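Local coordinates for tudor domain-containing protein 1 (Mus musculus, PDB 4B9W) that helps silence transposable elements in the male germline through the piRNA pathway, its extended Tudor domains binding Piwi proteins at methylated arginines, at residues 91-96 with 108-114; 51-56 with 115-121. All blocks are in the same frame, centred on the assembly; numbering follows the deposited sequence.

Contact 1: residues 91-96 with 108-114; sequences LPSGNV and EVTTDQL
Residues 91-96 turn the chain over between strands 81-90 and 96-100, and V96 then pairs with V109 at the end of strand 106-109. The turn is type I from L91 to G94, closed by G94 N to L91 O (2.8 Å). S93, chi1 p, makes an ST turn, its OG accepting from N95 N at 3.3 Å. V96 and V109 form an antiparallel hydrogen-bonded pair, CA atoms 5.5 Å apart: V96 N to V109 O 2.9 Å, V109 N to V96 O 2.8 Å. This is the edge of the five-stranded, SH3-like Tudor barrel, beside the bound PIWI-like protein 2 peptide, which packs on L91 and P92. V96 (t) and V109 (m) point to the same side of the sheet, and V96 CG2 meets L114 CD1 (L114 mt) at 3.9 Å. On the other side, N95 (m, chi2 near 0°) gives ND2 to E108 OE2 at 3.1 Å; E108 reaches it extended, tt, and L91 CD1 (mt) lies 3.4 Å from E108 CD. A water bridges N95 OD1 (2.7 Å) and T111 N (3.2 Å). Q113, mt, folds back so that OE1 accepts from T110 N at 3.1 Å.

Contact 2: residues 51-56 with 115-121; sequences SLADYC and QAILPQF
F121 sits at the apolar centre, facing L52 and Y55 of helix 41-57, both on the same side of its ring. Its chi1 is m, and L52 (mt) lays CD2 over one ring face in a CH-pi contact, 3.6 Å from the centroid and 18° off the normal; L52 CD2 to F121 CG is 3.4 Å. Y55, with chi1 t, carries its ring toward residues 116-121. The two rings meet obliquely, centroids 5.1 Å apart and planes at 50°, with F121 CE2 over one face of Y55, 3.6 Å from Y55 CG. L118 (mt) adds CD1 at 3.6 Å from Y55 CE1, and S51 CB stands 3.7 Å from F121 CE1.

The backbones are a helical segment, with Y55 N to S51 O at 3.1 Å and C56 N to L52 O at 2.8 Å, and a chain that leaves strand 114-116 extended before turning into a 3-10 segment at 119-121, where F121 N bonds L118 O at 2.9 Å. CA atoms come nearest at L52-F121 (7.8 Å) and C56-Q115 (7.3 Å). Here the helix 41-57 of the extended Tudor domain is packed against the last strand of the Tudor barrel and the chain leaving it; C73 of strand 71-76 and W82 of strand 81-90 also touch C56.

Toward the polar edge, Y55 OH donates to A116 O at 2.6 Å, near the plane of its ring. Beyond it Q115, mt, sends NE2 to C56 O at 3.1 Å, near the helix C-terminus, while its OE1 accepts from N62 ND2.

How the contacts relate
From the N terminus, the chain runs through the helix 41-57, whose residues 51-56 wait for their partner until 115-121; contact 2 thus closes a loop with 58 residues between its segments. Inside that loop lie strands 71-76, 81-90, 96-100 and 106-109, and contact 1 is nested there, closing a short loop of 11 residues between 91-96 and 108-114. Residues 108-114 run straight on into 115-121, so the chain passes from one outermost strand of the barrel sheet, 106-109, to the other, 114-116. Contact 1 ties the peptide-touching turn before strand 96-100 to the end of strand 106-109; contact 2, about 19 Å away between centres, fastens the helix to the barrel.

Contact 1: residues 91-96 with 108-114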
ATOM      1  N   LEU A  91      -0.910   1.076 -13.943  1.00 11.88           N
ATOM      2  CA  LEU A  91      -0.393  -0.264 -14.174  1.00 12.28           C
ATOM      3  C   LEU A  91       0.004  -0.420 -15.647  1.00 12.10           C
ATOM      4  O   LEU A  91      -0.539   0.279 -16.508  1.00 11.60           O
ATOM      5  CB  LEU A  91      -1.439  -1.315 -13.790  1.00 12.37           C
ATOM      6  CG  LEU A  91      -1.974  -1.281 -12.363  1.00 12.49           C
ATOM      7  CD1 LEU A  91      -3.204  -2.182 -12.227  1.00 12.49           C
ATOM      8  CD2 LEU A  91      -0.898  -1.736 -11.395  1.00 13.14           C
ATOM      9  N   PRO A  92       0.947  -1.343 -15.928  1.00 12.34           N
ATOM     10  CA  PRO A  92       1.425  -1.636 -17.287  1.00 12.50           C
ATOM     11  C   PRO A  92       0.314  -1.905 -18.278  1.00 12.32           C
ATOM     12  O   PRO A  92       0.369  -1.389 -19.377  1.00 13.34           O
ATOM     13  CB  PRO A  92       2.282  -2.872 -17.088  1.00 12.51           C
ATOM     14  CG  PRO A  92       2.831  -2.689 -15.717  1.00 12.45           C
ATOM     15  CD  PRO A  92       1.763  -2.043 -14.915  1.00 12.40           C
ATOM     16  N   SER A  93      -0.705  -2.664 -17.879  1.00 12.16           N
ATOM     17  CA  SER A  93      -1.868  -2.904 -18.729  1.00 12.07           C
ATOM     18  C   SER A  93      -2.510  -1.652 -19.257  1.00 11.92           C
ATOM     19  O   SER A  93      -3.234  -1.710 -20.255  1.00 12.29           O
ATOM     20  CB  SER A  93      -2.929  -3.697 -17.960  1.00 12.22           C
ATOM     21  OG  SER A  93      -3.274  -3.031 -16.767  1.00 12.35           O
ATOM     22  N   GLY A  94      -2.297  -0.528 -18.574  1.00 12.06           N
ATOM     23  CA  GLY A  94      -3.027   0.719 -18.879  1.00 11.68           C
ATOM     24  C   GLY A  94      -4.136   0.988 -17.879  1.00 11.34           C
ATOM     25  O   GLY A  94      -4.720   2.067 -17.860  1.00 11.00           O
ATOM     26  N   ASN A  95      -4.448   0.012 -17.044  1.00 11.37           N
ATOM     27  CA  ASN A  95      -5.432   0.237 -15.973  1.00 11.46           C
ATOM     28  C   ASN A  95      -4.860   1.077 -14.861  1.00 11.08           C
ATOM     29  O   ASN A  95      -3.644   1.232 -14.750  1.00 11.18           O
ATOM     30  CB  ASN A  95      -5.933  -1.090 -15.413  1.00 11.92           C
ATOM     31  CG  ASN A  95      -6.817  -1.807 -16.386  1.00 12.06           C
ATOM     32  OD1 ASN A  95      -7.007  -1.341 -17.502  1.00 12.80           O
ATOM     33  ND2 ASN A  95      -7.352  -2.947 -15.977  1.00 12.31           N
ATOM     34  N   VAL A  96      -5.750   1.615 -14.041  1.00 10.74           N
ATOM     35  CA  VAL A  96      -5.398   2.582 -13.008  1.00 10.59           C
ATOM     36  C   VAL A  96      -6.038   2.104 -11.686  1.00 10.77           C
ATOM     37  O   VAL A  96      -7.221   1.725 -11.671  1.00 10.85           O
ATOM     38  CB  VAL A  96      -5.924   4.002 -13.388  1.00 10.73           C
ATOM     39  CG1 VAL A  96      -5.604   5.017 -12.310  1.00 10.50           C
ATOM     40  CG2 VAL A  96      -5.352   4.487 -14.724  1.00 10.53           C
ATOM     41  N   GLU A 108      -8.963  -1.445  -8.872  1.00 12.90           N
ATOM     42  CA  GLU A 108      -8.406  -1.334 -10.217  1.00 12.99           C
ATOM     43  C   GLU A 108      -9.514  -1.092 -11.241  1.00 12.94           C
ATOM     44  O   GLU A 108     -10.446  -1.901 -11.347  1.00 12.12           O
ATOM     45  CB  GLU A 108      -7.676  -2.607 -10.585  1.00 13.53           C
ATOM     46  CG  GLU A 108      -7.059  -2.547 -11.979  1.00 13.85           C
ATOM     47  CD  GLU A 108      -6.185  -3.740 -12.280  1.00 14.33           C
ATOM     48  OE1 GLU A 108      -5.715  -4.373 -11.322  1.00 15.30           O
ATOM     49  OE2 GLU A 108      -5.962  -4.036 -13.476  1.00 15.28           O
ATOM     50  N   VAL A 109      -9.413   0.018 -11.983  1.00 12.84           N
ATOM     51  CA  VAL A 109     -10.379   0.359 -13.020  1.00 13.02           C
ATOM     52  C   VAL A 109      -9.704   0.564 -14.386  1.00 14.09           C
ATOM     53  O   VAL A 109      -8.464   0.643 -14.497  1.00 13.53           O
ATOM     54  CB  VAL A 109     -11.229   1.590 -12.629  1.00 13.07           C
ATOM     55  CG1 VAL A 109     -11.982   1.327 -11.328  1.00 12.93           C
ATOM     56  CG2 VAL A 109     -10.387   2.855 -12.494  1.00 12.91           C
ATOM     57  N   THR A 110     -10.531   0.559 -15.427  1.00 14.72           N
ATOM     58  CA  THR A 110     -10.108   0.885 -16.771  1.00 15.29           C
ATOM     59  C   THR A 110     -10.328   2.380 -17.025  1.00 16.37           C
ATOM     60  O   THR A 110     -10.982   3.091 -16.218  1.00 15.62           O
ATOM     61  CB  THR A 110     -10.946   0.108 -17.813  1.00 15.69           C
ATOM     62  OG1 THR A 110     -12.321   0.503 -17.706  1.00 16.03           O
ATOM     63  CG2 THR A 110     -10.818  -1.406 -17.620  1.00 15.29           C
ATOM     64  N   THR A 111      -9.836   2.844 -18.172  1.00 17.09           N
ATOM     65  CA  THR A 111      -9.937   4.256 -18.548  1.00 17.94           C
ATOM     66  C   THR A 111     -11.367   4.738 -18.814  1.00 17.99           C
ATOM     67  O   THR A 111     -11.663   5.918 -18.622  1.00 18.59           O
ATOM     68  CB  THR A 111      -9.053   4.582 -19.759  1.00 19.02           C
ATOM     69  OG1 THR A 111      -9.200   3.564 -20.764  1.00 21.34           O
ATOM     70  CG2 THR A 111      -7.611   4.649 -19.328  1.00 19.86           C
ATOM     71  N   ASP A 112     -12.255   3.842 -19.229  1.00 17.42           N
ATOM     72  CA  ASP A 112     -13.666   4.189 -19.359  1.00 18.14           C
ATOM     73  C   ASP A 112     -14.367   4.343 -18.012  1.00 17.59           C
ATOM     74  O   ASP A 112     -15.501   4.791 -17.964  1.00 17.92           O
ATOM     75  CB  ASP A 112     -14.423   3.132 -20.151  1.00 18.82           C
ATOM     76  CG  ASP A 112     -14.033   3.102 -21.605  1.00 19.70           C
ATOM     77  OD1 ASP A 112     -13.387   4.046 -22.102  1.00 20.13           O
ATOM     78  OD2 ASP A 112     -14.374   2.102 -22.260  1.00 22.58           O
ATOM     79  N   GLN A 113     -13.703   3.948 -16.933  1.00 16.54           N
ATOM     80  CA  GLN A 113     -14.288   3.980 -15.610  1.00 16.02           C
ATOM     81  C   GLN A 113     -13.751   5.183 -14.795  1.00 16.04           C
ATOM     82  O   GLN A 113     -13.958   5.275 -13.583  1.00 16.14           O
ATOM     83  CB  GLN A 113     -14.027   2.641 -14.914  1.00 16.20           C
ATOM     84  CG  GLN A 113     -14.787   1.474 -15.524  1.00 15.89           C
ATOM     85  CD  GLN A 113     -14.485   0.116 -14.882  1.00 16.17           C
ATOM     86  OE1 GLN A 113     -13.363  -0.162 -14.444  1.00 15.97           O
ATOM     87  NE2 GLN A 113     -15.497  -0.744 -14.835  1.00 15.57           N
ATOM     88  N   LEU A 114     -13.079   6.102 -15.489  1.00 15.30           N
ATOM     89  CA  LEU A 114     -12.545   7.319 -14.917  1.00 15.44           C
ATOM     90  C   LEU A 114     -13.117   8.522 -15.672  1.00 15.61           C
ATOM     91  O   LEU A 114     -13.272   8.477 -16.880  1.00 15.25           O
ATOM     92  CB  LEU A 114     -11.028   7.340 -15.056  1.00 15.54           C
ATOM     93  CG  LEU A 114     -10.246   6.312 -14.247  1.00 15.43           C
ATOM     94  CD1 LEU A 114      -8.772   6.428 -14.615  1.00 15.62           C
ATOM     95  CD2 LEU A 114     -10.479   6.544 -12.761  1.00 15.07           C
TER
HETATM   96  O   HOH W   1      -7.690   0.663 -19.247  1.00 21.83           O

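Contact 2: residues 51-56 with 115-121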
ATOM      1  N   SER A  51     -25.191  14.125  -7.091  1.00 21.49           N
ATOM      2  CA  SER A  51     -24.736  15.075  -8.100  1.00 22.04           C
ATOM      3  C   SER A  51     -23.686  14.465  -9.027  1.00 21.41           C
ATOM      4  O   SER A  51     -23.630  14.820 -10.199  1.00 21.93           O
ATOM      5  CB  SER A  51     -24.197  16.351  -7.455  1.00 22.40           C
ATOM      6  OG  SER A  51     -25.255  17.109  -6.895  1.00 24.22           O
ATOM      7  N   LEU A  52     -22.866  13.550  -8.505  1.00 20.55           N
ATOM      8  CA  LEU A  52     -21.849  12.871  -9.316  1.00 19.61           C
ATOM      9  C   LEU A  52     -22.480  11.874 -10.267  1.00 19.07           C
ATOM     10  O   LEU A  52     -21.949  11.649 -11.353  1.00 18.40           O
ATOM     11  CB  LEU A  52     -20.815  12.123  -8.444  1.00 19.71           C
ATOM     12  CG  LEU A  52     -19.818  12.920  -7.595  1.00 20.75           C
ATOM     13  CD1 LEU A  52     -18.704  12.005  -7.075  1.00 21.31           C
ATOM     14  CD2 LEU A  52     -19.215  14.097  -8.347  1.00 20.32           C
ATOM     15  N   ALA A  53     -23.573  11.230  -9.843  1.00 18.87           N
ATOM     16  CA  ALA A  53     -24.292  10.305 -10.727  1.00 19.31           C
ATOM     17  C   ALA A  53     -24.833  11.045 -11.948  1.00 18.62           C
ATOM     18  O   ALA A  53     -24.727  10.572 -13.069  1.00 19.02           O
ATOM     19  CB  ALA A  53     -25.439   9.618  -9.993  1.00 19.65           C
ATOM     20  N   ASP A  54     -25.431  12.199 -11.723  1.00 19.34           N
ATOM     21  CA  ASP A  54     -26.010  12.995 -12.818  1.00 20.10           C
ATOM     22  C   ASP A  54     -24.907  13.476 -13.751  1.00 18.95           C
ATOM     23  O   ASP A  54     -24.983  13.293 -14.954  1.00 17.93           O
ATOM     24  CB  ASP A  54     -26.807  14.175 -12.250  1.00 21.14           C
ATOM     25  CG  ASP A  54     -27.943  13.732 -11.338  1.00 22.49           C
ATOM     26  OD1 ASP A  54     -28.320  12.548 -11.358  1.00 24.59           O
ATOM     27  OD2 ASP A  54     -28.464  14.566 -10.579  1.00 25.54           O
ATOM     28  N   TYR A  55     -23.864  14.051 -13.161  1.00 19.62           N
ATOM     29  CA  TYR A  55     -22.727  14.592 -13.902  1.00 19.85           C
ATOM     30  C   TYR A  55     -22.050  13.485 -14.706  1.00 20.92           C
ATOM     31  O   TYR A  55     -21.772  13.669 -15.895  1.00 21.21           O
ATOM     32  CB  TYR A  55     -21.738  15.265 -12.928  1.00 19.89           C
ATOM     33  CG  TYR A  55     -20.338  15.458 -13.466  1.00 20.22           C
ATOM     34  CD1 TYR A  55     -20.049  16.472 -14.389  1.00 20.32           C
ATOM     35  CD2 TYR A  55     -19.297  14.629 -13.050  1.00 20.04           C
ATOM     36  CE1 TYR A  55     -18.764  16.637 -14.892  1.00 20.35           C
ATOM     37  CE2 TYR A  55     -18.014  14.793 -13.530  1.00 20.33           C
ATOM     38  CZ  TYR A  55     -17.747  15.790 -14.451  1.00 20.69           C
ATOM     39  OH  TYR A  55     -16.466  15.936 -14.923  1.00 21.16           O
ATOM     40  N   CYS A  56     -21.803  12.336 -14.065  1.00 20.44           N
ATOM     41  CA  CYS A  56     -21.056  11.250 -14.704  1.00 20.14           C
ATOM     42  C   CYS A  56     -21.907  10.544 -15.747  1.00 22.05           C
ATOM     43  O   CYS A  56     -21.387  10.006 -16.723  1.00 21.20           O
ATOM     44  CB  CYS A  56     -20.537  10.221 -13.677  1.00 18.86           C
ATOM     45  SG  CYS A  56     -18.988  10.690 -12.871  1.00 17.35           S
ATOM     46  N   GLN A 115     -13.457   9.570 -14.938  1.00 15.73           N
ATOM     47  CA  GLN A 115     -13.843  10.842 -15.515  1.00 16.69           C
ATOM     48  C   GLN A 115     -13.170  11.954 -14.713  1.00 17.16           C
ATOM     49  O   GLN A 115     -12.982  11.838 -13.485  1.00 16.34           O
ATOM     50  CB  GLN A 115     -15.381  10.998 -15.514  1.00 16.74           C
ATOM     51  CG  GLN A 115     -16.078   9.986 -16.422  1.00 17.14           C
ATOM     52  CD  GLN A 115     -17.552  10.298 -16.637  1.00 18.24           C
ATOM     53  OE1 GLN A 115     -17.925  11.456 -16.831  1.00 17.89           O
ATOM     54  NE2 GLN A 115     -18.403   9.256 -16.590  1.00 18.87           N
ATOM     55  N   ALA A 116     -12.790  13.027 -15.398  1.00 17.89           N
ATOM     56  CA  ALA A 116     -12.283  14.225 -14.712  1.00 18.24           C
ATOM     57  C   ALA A 116     -13.303  14.701 -13.657  1.00 17.72           C
ATOM     58  O   ALA A 116     -14.506  14.567 -13.861  1.00 17.21           O
ATOM     59  CB  ALA A 116     -11.981  15.337 -15.713  1.00 17.64           C
ATOM     60  N   ILE A 117     -12.818  15.201 -12.519  1.00 17.79           N
ATOM     61  CA  ILE A 117     -13.695  15.794 -11.505  1.00 17.90           C
ATOM     62  C   ILE A 117     -13.657  17.327 -11.646  1.00 18.79           C
ATOM     63  O   ILE A 117     -12.689  17.884 -12.179  1.00 18.74           O
ATOM     64  CB  ILE A 117     -13.320  15.345 -10.076  1.00 17.92           C
ATOM     65  CG1 ILE A 117     -14.484  15.648  -9.119  1.00 17.43           C
ATOM     66  CG2 ILE A 117     -12.010  15.988  -9.614  1.00 17.42           C
ATOM     67  CD1 ILE A 117     -14.449  14.872  -7.815  1.00 16.96           C
ATOM     68  N   LEU A 118     -14.726  17.992 -11.226  1.00 18.99           N
ATOM     69  CA  LEU A 118     -14.780  19.440 -11.288  1.00 20.00           C
ATOM     70  C   LEU A 118     -14.680  20.030  -9.881  1.00 20.11           C
ATOM     71  O   LEU A 118     -15.097  19.397  -8.914  1.00 20.71           O
ATOM     72  CB  LEU A 118     -16.062  19.886 -11.990  1.00 20.30           C
ATOM     73  CG  LEU A 118     -16.198  19.420 -13.441  1.00 20.69           C
ATOM     74  CD1 LEU A 118     -17.497  19.944 -14.014  1.00 20.85           C
ATOM     75  CD2 LEU A 118     -15.029  19.903 -14.294  1.00 21.01           C
ATOM     76  N   PRO A 119     -14.091  21.237  -9.756  1.00 20.38           N
ATOM     77  CA  PRO A 119     -13.863  21.878  -8.460  1.00 20.61           C
ATOM     78  C   PRO A 119     -15.074  21.976  -7.528  1.00 20.10           C
ATOM     79  O   PRO A 119     -14.912  22.006  -6.303  1.00 19.68           O
ATOM     80  CB  PRO A 119     -13.403  23.281  -8.856  1.00 21.87           C
ATOM     81  CG  PRO A 119     -12.713  23.087 -10.159  1.00 21.11           C
ATOM     82  CD  PRO A 119     -13.463  21.996 -10.857  1.00 20.77           C
ATOM     83  N   GLN A 120     -16.279  22.038  -8.074  1.00 19.65           N
ATOM     84  CA  GLN A 120     -17.444  22.203  -7.210  1.00 20.07           C
ATOM     85  C   GLN A 120     -17.788  20.920  -6.489  1.00 19.79           C
ATOM     86  O   GLN A 120     -18.512  20.947  -5.504  1.00 19.50           O
ATOM     87  CB  GLN A 120     -18.664  22.690  -7.975  1.00 21.21           C
ATOM     88  CG  GLN A 120     -19.044  21.843  -9.171  1.00 22.44           C
ATOM     89  CD  GLN A 120     -18.600  22.485 -10.467  1.00 24.20           C
ATOM     90  OE1 GLN A 120     -17.430  22.895 -10.618  1.00 24.51           O
ATOM     91  NE2 GLN A 120     -19.533  22.591 -11.412  1.00 25.07           N
ATOM     92  N   PHE A 121     -17.295  19.796  -7.005  1.00 18.75           N
ATOM     93  CA  PHE A 121     -17.444  18.512  -6.337  1.00 19.12           C
ATOM     94  C   PHE A 121     -16.354  18.234  -5.305  1.00 18.05           C
ATOM     95  O   PHE A 121     -16.351  17.171  -4.702  1.00 17.53           O
ATOM     96  CB  PHE A 121     -17.451  17.380  -7.372  1.00 19.55           C
ATOM     97  CG  PHE A 121     -18.584  17.462  -8.354  1.00 19.78           C
ATOM     98  CD1 PHE A 121     -19.900  17.547  -7.913  1.00 20.45           C
ATOM     99  CD2 PHE A 121     -18.340  17.426  -9.719  1.00 20.42           C
ATOM    100  CE1 PHE A 121     -20.947  17.601  -8.817  1.00 20.84           C
ATOM    101  CE2 PHE A 121     -19.380  17.500 -10.633  1.00 20.59           C
ATOM    102  CZ  PHE A 121     -20.688  17.574 -10.182  1.00 21.22           C
TER